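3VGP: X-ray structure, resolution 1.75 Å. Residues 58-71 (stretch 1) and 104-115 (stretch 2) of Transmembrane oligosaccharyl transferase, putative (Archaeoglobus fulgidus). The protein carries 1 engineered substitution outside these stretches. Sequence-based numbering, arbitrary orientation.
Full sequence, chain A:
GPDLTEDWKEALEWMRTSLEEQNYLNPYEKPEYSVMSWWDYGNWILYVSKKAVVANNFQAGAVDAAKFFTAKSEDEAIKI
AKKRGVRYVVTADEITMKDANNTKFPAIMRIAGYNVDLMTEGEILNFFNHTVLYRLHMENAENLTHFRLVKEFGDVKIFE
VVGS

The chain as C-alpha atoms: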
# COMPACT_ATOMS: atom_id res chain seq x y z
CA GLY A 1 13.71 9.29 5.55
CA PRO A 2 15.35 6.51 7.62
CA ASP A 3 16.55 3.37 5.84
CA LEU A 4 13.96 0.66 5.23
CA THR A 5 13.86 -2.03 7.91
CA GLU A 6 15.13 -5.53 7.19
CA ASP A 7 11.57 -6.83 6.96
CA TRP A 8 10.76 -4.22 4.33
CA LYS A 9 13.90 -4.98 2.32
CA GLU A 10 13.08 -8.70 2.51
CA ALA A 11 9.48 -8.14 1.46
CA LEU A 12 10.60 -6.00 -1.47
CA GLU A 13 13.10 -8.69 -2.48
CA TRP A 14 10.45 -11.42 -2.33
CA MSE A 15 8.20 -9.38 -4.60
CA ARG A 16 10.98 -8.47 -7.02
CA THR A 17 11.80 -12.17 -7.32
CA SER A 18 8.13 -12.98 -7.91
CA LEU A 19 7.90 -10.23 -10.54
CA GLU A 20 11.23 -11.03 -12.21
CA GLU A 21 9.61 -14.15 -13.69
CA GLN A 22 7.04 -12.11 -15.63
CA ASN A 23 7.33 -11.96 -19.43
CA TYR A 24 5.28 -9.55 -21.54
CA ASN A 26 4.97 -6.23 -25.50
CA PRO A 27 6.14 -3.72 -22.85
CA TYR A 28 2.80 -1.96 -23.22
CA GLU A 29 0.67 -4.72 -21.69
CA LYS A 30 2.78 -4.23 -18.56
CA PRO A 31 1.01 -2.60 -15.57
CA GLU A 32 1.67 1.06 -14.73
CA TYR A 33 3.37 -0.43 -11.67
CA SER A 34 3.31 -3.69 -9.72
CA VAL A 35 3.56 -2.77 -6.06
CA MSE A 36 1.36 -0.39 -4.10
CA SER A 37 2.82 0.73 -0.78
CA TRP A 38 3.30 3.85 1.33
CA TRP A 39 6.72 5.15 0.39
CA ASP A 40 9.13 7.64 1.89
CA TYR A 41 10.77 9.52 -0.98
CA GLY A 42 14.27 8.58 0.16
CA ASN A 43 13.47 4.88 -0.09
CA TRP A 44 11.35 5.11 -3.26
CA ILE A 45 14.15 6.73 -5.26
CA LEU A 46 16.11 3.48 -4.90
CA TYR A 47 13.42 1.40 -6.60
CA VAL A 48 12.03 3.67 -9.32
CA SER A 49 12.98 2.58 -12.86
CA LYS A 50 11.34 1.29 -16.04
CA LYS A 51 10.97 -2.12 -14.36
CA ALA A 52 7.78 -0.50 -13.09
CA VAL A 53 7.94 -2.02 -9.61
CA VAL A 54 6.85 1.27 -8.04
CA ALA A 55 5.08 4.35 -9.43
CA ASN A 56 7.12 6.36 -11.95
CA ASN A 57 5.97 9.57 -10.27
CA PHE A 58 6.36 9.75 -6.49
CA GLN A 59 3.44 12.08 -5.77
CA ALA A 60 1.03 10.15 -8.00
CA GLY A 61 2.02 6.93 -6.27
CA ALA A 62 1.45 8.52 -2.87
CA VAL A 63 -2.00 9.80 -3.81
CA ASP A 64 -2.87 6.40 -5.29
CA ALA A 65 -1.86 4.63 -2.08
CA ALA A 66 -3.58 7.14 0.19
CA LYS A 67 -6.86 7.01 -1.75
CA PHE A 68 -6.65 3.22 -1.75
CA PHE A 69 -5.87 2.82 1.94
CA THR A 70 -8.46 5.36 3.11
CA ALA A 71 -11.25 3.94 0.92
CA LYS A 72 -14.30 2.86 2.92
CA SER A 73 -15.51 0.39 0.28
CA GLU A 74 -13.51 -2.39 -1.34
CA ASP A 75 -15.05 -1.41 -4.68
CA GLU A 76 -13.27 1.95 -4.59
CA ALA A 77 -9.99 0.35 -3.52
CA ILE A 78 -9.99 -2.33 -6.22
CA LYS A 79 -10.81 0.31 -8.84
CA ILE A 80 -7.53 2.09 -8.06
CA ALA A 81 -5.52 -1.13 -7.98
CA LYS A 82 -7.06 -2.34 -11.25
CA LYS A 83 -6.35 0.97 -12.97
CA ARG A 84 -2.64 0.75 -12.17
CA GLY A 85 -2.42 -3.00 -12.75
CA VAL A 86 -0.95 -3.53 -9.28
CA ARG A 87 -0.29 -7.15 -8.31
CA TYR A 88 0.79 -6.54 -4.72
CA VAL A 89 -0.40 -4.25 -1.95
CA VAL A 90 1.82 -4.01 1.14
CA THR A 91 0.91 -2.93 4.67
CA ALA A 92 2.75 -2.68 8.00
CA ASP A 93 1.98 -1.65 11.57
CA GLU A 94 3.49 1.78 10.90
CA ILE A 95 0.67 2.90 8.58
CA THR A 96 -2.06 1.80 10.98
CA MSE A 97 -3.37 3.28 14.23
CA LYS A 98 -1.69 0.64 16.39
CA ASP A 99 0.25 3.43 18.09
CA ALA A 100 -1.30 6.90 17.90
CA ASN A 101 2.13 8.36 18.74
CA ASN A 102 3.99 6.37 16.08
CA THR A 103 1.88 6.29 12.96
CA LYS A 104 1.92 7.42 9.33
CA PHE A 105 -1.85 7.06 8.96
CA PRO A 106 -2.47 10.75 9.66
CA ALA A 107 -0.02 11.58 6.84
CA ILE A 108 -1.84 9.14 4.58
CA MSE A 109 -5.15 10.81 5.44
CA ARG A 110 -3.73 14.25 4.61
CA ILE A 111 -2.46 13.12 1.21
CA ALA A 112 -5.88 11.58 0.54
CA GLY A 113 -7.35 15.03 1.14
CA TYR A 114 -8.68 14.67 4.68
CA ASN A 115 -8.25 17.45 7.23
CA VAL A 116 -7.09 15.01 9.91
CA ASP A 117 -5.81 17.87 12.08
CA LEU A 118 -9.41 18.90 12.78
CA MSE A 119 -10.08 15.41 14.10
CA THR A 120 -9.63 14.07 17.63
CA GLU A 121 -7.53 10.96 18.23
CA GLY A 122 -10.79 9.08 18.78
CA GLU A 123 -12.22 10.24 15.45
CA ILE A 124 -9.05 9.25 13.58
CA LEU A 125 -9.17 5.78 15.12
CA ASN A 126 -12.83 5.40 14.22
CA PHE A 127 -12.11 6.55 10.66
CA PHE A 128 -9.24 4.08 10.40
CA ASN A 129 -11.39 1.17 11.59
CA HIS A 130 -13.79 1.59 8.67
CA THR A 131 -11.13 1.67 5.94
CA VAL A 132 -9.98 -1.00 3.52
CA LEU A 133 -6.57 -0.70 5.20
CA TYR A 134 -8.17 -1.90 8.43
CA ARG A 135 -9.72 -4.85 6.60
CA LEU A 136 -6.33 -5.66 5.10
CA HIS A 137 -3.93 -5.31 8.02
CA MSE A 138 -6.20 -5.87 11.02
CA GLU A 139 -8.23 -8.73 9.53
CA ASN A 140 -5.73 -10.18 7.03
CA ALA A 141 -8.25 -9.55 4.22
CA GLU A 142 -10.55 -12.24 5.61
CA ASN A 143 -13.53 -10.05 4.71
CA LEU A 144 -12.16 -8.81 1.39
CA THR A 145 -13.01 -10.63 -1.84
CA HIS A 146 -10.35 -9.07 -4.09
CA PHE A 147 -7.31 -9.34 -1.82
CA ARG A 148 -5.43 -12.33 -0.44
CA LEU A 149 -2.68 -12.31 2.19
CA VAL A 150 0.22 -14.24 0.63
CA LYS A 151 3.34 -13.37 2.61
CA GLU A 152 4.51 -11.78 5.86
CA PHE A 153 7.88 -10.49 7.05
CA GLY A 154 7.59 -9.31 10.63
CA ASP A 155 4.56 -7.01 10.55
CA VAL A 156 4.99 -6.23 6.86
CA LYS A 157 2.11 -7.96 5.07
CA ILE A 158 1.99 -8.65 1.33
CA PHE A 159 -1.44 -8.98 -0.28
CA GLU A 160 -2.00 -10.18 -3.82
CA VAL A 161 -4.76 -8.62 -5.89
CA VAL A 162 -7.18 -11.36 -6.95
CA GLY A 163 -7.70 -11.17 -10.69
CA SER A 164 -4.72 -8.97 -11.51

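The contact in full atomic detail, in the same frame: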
# COMPACT_ATOMS: atom_id res chain seq x y z
N PHE A 58 6.54 9.89 -7.93
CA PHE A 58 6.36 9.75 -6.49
C PHE A 58 5.03 10.24 -5.94
O PHE A 58 4.35 9.51 -5.24
CB PHE A 58 7.49 10.45 -5.72
CG PHE A 58 7.37 10.30 -4.24
CD1 PHE A 58 7.64 9.08 -3.63
CD2 PHE A 58 6.92 11.36 -3.45
CE1 PHE A 58 7.47 8.91 -2.26
CE2 PHE A 58 6.75 11.20 -2.08
CZ PHE A 58 7.02 9.98 -1.48
N GLN A 59 4.68 11.49 -6.25
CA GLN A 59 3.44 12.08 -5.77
C GLN A 59 2.19 11.31 -6.22
O GLN A 59 1.26 11.12 -5.43
CB GLN A 59 3.34 13.54 -6.23
CG GLN A 59 2.19 14.30 -5.58
CD GLN A 59 2.27 14.30 -4.07
OE1 GLN A 59 3.28 14.69 -3.49
NE2 GLN A 59 1.20 13.85 -3.42
N ALA A 60 2.17 10.89 -7.48
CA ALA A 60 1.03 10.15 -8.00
C ALA A 60 0.90 8.82 -7.25
O ALA A 60 -0.21 8.39 -6.92
CB ALA A 60 1.21 9.90 -9.51
N GLY A 61 2.03 8.19 -6.99
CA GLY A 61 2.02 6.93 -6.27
C GLY A 61 1.52 7.11 -4.85
O GLY A 61 0.82 6.25 -4.31
N ALA A 62 1.87 8.23 -4.24
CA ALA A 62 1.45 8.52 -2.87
C ALA A 62 -0.06 8.75 -2.82
O ALA A 62 -0.75 8.24 -1.93
CB ALA A 62 2.19 9.76 -2.33
N VAL A 63 -0.57 9.52 -3.77
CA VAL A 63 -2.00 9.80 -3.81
C VAL A 63 -2.75 8.50 -4.07
O VAL A 63 -3.78 8.25 -3.46
CB VAL A 63 -2.34 10.83 -4.89
CG1 VAL A 63 -3.85 10.96 -5.02
CG2 VAL A 63 -1.73 12.18 -4.52
N ASP A 64 -2.23 7.68 -4.98
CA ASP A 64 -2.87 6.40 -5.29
C ASP A 64 -2.99 5.58 -4.00
O ASP A 64 -4.06 5.08 -3.66
CB ASP A 64 -2.04 5.56 -6.27
CG ASP A 64 -2.11 6.07 -7.70
OD1 ASP A 64 -2.98 6.90 -8.02
OD2 ASP A 64 -1.28 5.60 -8.52
N ALA A 65 -1.87 5.42 -3.30
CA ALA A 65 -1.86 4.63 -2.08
C ALA A 65 -2.76 5.20 -0.99
O ALA A 65 -3.46 4.45 -0.31
CB ALA A 65 -0.43 4.47 -1.56
N ALA A 66 -2.75 6.51 -0.83
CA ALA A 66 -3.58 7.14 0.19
C ALA A 66 -5.07 6.96 -0.12
O ALA A 66 -5.86 6.63 0.77
CB ALA A 66 -3.23 8.63 0.31
N LYS A 67 -5.46 7.18 -1.37
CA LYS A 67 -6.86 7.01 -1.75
C LYS A 67 -7.29 5.56 -1.56
O LYS A 67 -8.42 5.27 -1.16
CB LYS A 67 -7.07 7.42 -3.21
CG LYS A 67 -6.92 8.92 -3.48
CD LYS A 67 -8.08 9.72 -2.89
CE LYS A 67 -7.99 11.18 -3.32
NZ LYS A 67 -9.09 12.01 -2.75
N PHE A 68 -6.38 4.65 -1.87
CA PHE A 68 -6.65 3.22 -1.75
C PHE A 68 -6.81 2.82 -0.29
O PHE A 68 -7.80 2.20 0.08
CB PHE A 68 -5.50 2.43 -2.38
CG PHE A 68 -5.60 0.94 -2.21
CD1 PHE A 68 -6.22 0.15 -3.17
CD2 PHE A 68 -5.08 0.33 -1.07
CE1 PHE A 68 -6.31 -1.22 -3.00
CE2 PHE A 68 -5.17 -1.05 -0.90
CZ PHE A 68 -5.79 -1.82 -1.87
N PHE A 69 -5.83 3.18 0.53
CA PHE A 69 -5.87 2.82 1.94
C PHE A 69 -7.02 3.44 2.72
O PHE A 69 -7.60 2.79 3.58
CB PHE A 69 -4.53 3.16 2.62
CG PHE A 69 -3.40 2.23 2.23
CD1 PHE A 69 -3.61 0.84 2.17
CD2 PHE A 69 -2.13 2.72 1.95
CE1 PHE A 69 -2.56 -0.03 1.84
CE2 PHE A 69 -1.08 1.87 1.62
CZ PHE A 69 -1.29 0.49 1.56
N THR A 70 -7.37 4.69 2.40
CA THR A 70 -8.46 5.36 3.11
C THR A 70 -9.86 5.07 2.56
O THR A 70 -10.85 5.56 3.11
CB THR A 70 -8.24 6.90 3.13
OG1 THR A 70 -8.14 7.40 1.80
CG2 THR A 70 -6.97 7.23 3.88
N ALA A 71 -9.94 4.28 1.49
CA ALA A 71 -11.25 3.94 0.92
C ALA A 71 -12.09 3.21 1.96
O ALA A 71 -11.57 2.41 2.74
CB ALA A 71 -11.07 3.07 -0.31
N LYS A 104 1.86 6.65 10.57
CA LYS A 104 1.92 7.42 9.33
C LYS A 104 0.51 7.55 8.77
O LYS A 104 0.32 8.16 7.72
CB LYS A 104 2.82 6.72 8.31
CG LYS A 104 4.30 6.73 8.67
CD LYS A 104 5.14 5.91 7.70
CE LYS A 104 6.61 5.94 8.11
NZ LYS A 104 7.48 5.15 7.19
N PHE A 105 -0.48 6.98 9.46
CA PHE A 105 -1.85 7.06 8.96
C PHE A 105 -2.34 8.51 8.85
O PHE A 105 -3.05 8.85 7.90
CB PHE A 105 -2.80 6.23 9.82
CG PHE A 105 -4.17 6.09 9.22
CD1 PHE A 105 -5.27 6.72 9.79
CD2 PHE A 105 -4.35 5.37 8.04
CE1 PHE A 105 -6.53 6.64 9.20
CE2 PHE A 105 -5.61 5.29 7.44
CZ PHE A 105 -6.70 5.93 8.02
N PRO A 106 -1.98 9.38 9.81
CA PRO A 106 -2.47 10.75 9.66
C PRO A 106 -1.91 11.38 8.37
O PRO A 106 -2.60 12.13 7.69
CB PRO A 106 -1.94 11.44 10.92
CG PRO A 106 -2.03 10.32 11.94
CD PRO A 106 -1.43 9.16 11.16
N ALA A 107 -0.65 11.06 8.05
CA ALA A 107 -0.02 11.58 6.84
C ALA A 107 -0.76 11.05 5.62
O ALA A 107 -1.01 11.77 4.66
CB ALA A 107 1.46 11.17 6.79
N ILE A 108 -1.11 9.76 5.67
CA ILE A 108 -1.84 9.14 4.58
C ILE A 108 -3.17 9.86 4.39
O ILE A 108 -3.57 10.18 3.27
CB ILE A 108 -2.07 7.63 4.86
CG1 ILE A 108 -0.75 6.87 4.72
CG2 ILE A 108 -3.12 7.08 3.91
CD1 ILE A 108 -0.82 5.40 5.14
N MSE A 109 -3.87 10.11 5.50
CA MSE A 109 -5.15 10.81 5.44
C MSE A 109 -5.00 12.19 4.80
O MSE A 109 -5.82 12.58 3.97
CB MSE A 109 -5.74 10.95 6.84
CG MSE A 109 -6.29 9.66 7.42
SE MSE A 109 -7.31 9.97 9.02
CE MSE A 109 -8.85 10.80 8.20
N ARG A 110 -3.95 12.92 5.17
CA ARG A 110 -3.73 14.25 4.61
C ARG A 110 -3.54 14.20 3.10
O ARG A 110 -4.14 14.99 2.37
CB ARG A 110 -2.49 14.92 5.24
CG ARG A 110 -2.61 15.19 6.72
CD ARG A 110 -1.60 16.22 7.19
NE ARG A 110 -1.58 16.33 8.64
CZ ARG A 110 -0.97 15.47 9.45
NH1 ARG A 110 -0.32 14.43 8.94
NH2 ARG A 110 -1.01 15.64 10.76
N ILE A 111 -2.72 13.27 2.64
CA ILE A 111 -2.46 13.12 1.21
C ILE A 111 -3.74 12.74 0.46
O ILE A 111 -3.93 13.12 -0.69
CB ILE A 111 -1.37 12.05 0.95
CG1 ILE A 111 -0.04 12.52 1.54
CG2 ILE A 111 -1.23 11.78 -0.54
CD1 ILE A 111 0.48 13.82 0.95
N ALA A 112 -4.61 12.00 1.14
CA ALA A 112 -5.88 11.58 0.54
C ALA A 112 -6.86 12.75 0.51
O ALA A 112 -7.95 12.64 -0.06
CB ALA A 112 -6.48 10.42 1.32
N GLY A 113 -6.49 13.86 1.14
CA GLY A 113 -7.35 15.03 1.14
C GLY A 113 -8.18 15.26 2.40
O GLY A 113 -9.05 16.13 2.41
N TYR A 114 -7.92 14.50 3.45
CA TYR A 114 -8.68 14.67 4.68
C TYR A 114 -7.98 15.66 5.61
O TYR A 114 -6.75 15.70 5.69
CB TYR A 114 -8.86 13.32 5.39
CG TYR A 114 -9.71 12.33 4.62
CD1 TYR A 114 -11.10 12.42 4.63
CD2 TYR A 114 -9.11 11.32 3.87
CE1 TYR A 114 -11.88 11.53 3.89
CE2 TYR A 114 -9.88 10.42 3.14
CZ TYR A 114 -11.26 10.53 3.15
OH TYR A 114 -12.02 9.64 2.43
N ASN A 115 -8.78 16.47 6.30
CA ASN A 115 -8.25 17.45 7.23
C ASN A 115 -8.16 16.78 8.60
O ASN A 115 -8.87 17.14 9.53
CB ASN A 115 -9.20 18.65 7.31
CG ASN A 115 -8.53 19.88 7.87
OD1 ASN A 115 -7.76 19.80 8.84
ND2 ASN A 115 -8.82 21.03 7.28
O HOH W 1 -10.18 8.31 0.34

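The one direct hydrogen bond across this contact ends on the backbone: Lys67 NZ donates to Ala112 O at 3.0 Å. Ala112 O accepts no backbone hydrogen bond within its own stretch, so it is free to receive the ammonium. The CA-to-CB bond of Lys67 points sideways, but its long chain brings the ammonium to that oxygen; Lys67 as a whole stays exposed.

The helices, 58-69 and one beginning at Phe105, cross steeply at -105°, their axes 8.3 Å apart at closest approach. Small residues meet where the backbones come close: Ala66 and Ala112 bring their CA atoms within 5.0 Å, and Ala66 CB lies 3.8 Å from Ala112 CB and 3.4 Å from Ile108 O. A methyl fills this space without holding the backbones apart. Beside it, Ile111 acts as a knob among Gln59, Ala62, Val63 and Ala66; its branched, apolar side chain puts the CG2 methyl into the hollow between these residues, 3.8 Å from Ala66 CB and 4.0 Å from Val63 CG2. Ile108 packs against Ala66 and, through CD1, lies 4.4 Å from Phe69 CD2.

Thr70 serves both chemistries. Its CG2 packs 3.9 Å from Ile108 CG2, while its OG1 donates to Ala66 O (2.6 Å) and accepts from a water at 2.7 Å, which also bonds Tyr114 OH at 3.1 Å. Gly113, with phi 100°, is the first residue to leave helical geometry, in a Schellman motif whose bonds run from Gly113 N to Arg110 O and from Tyr114 N to Met109 O; a CB there would jam against the preceding carbonyl.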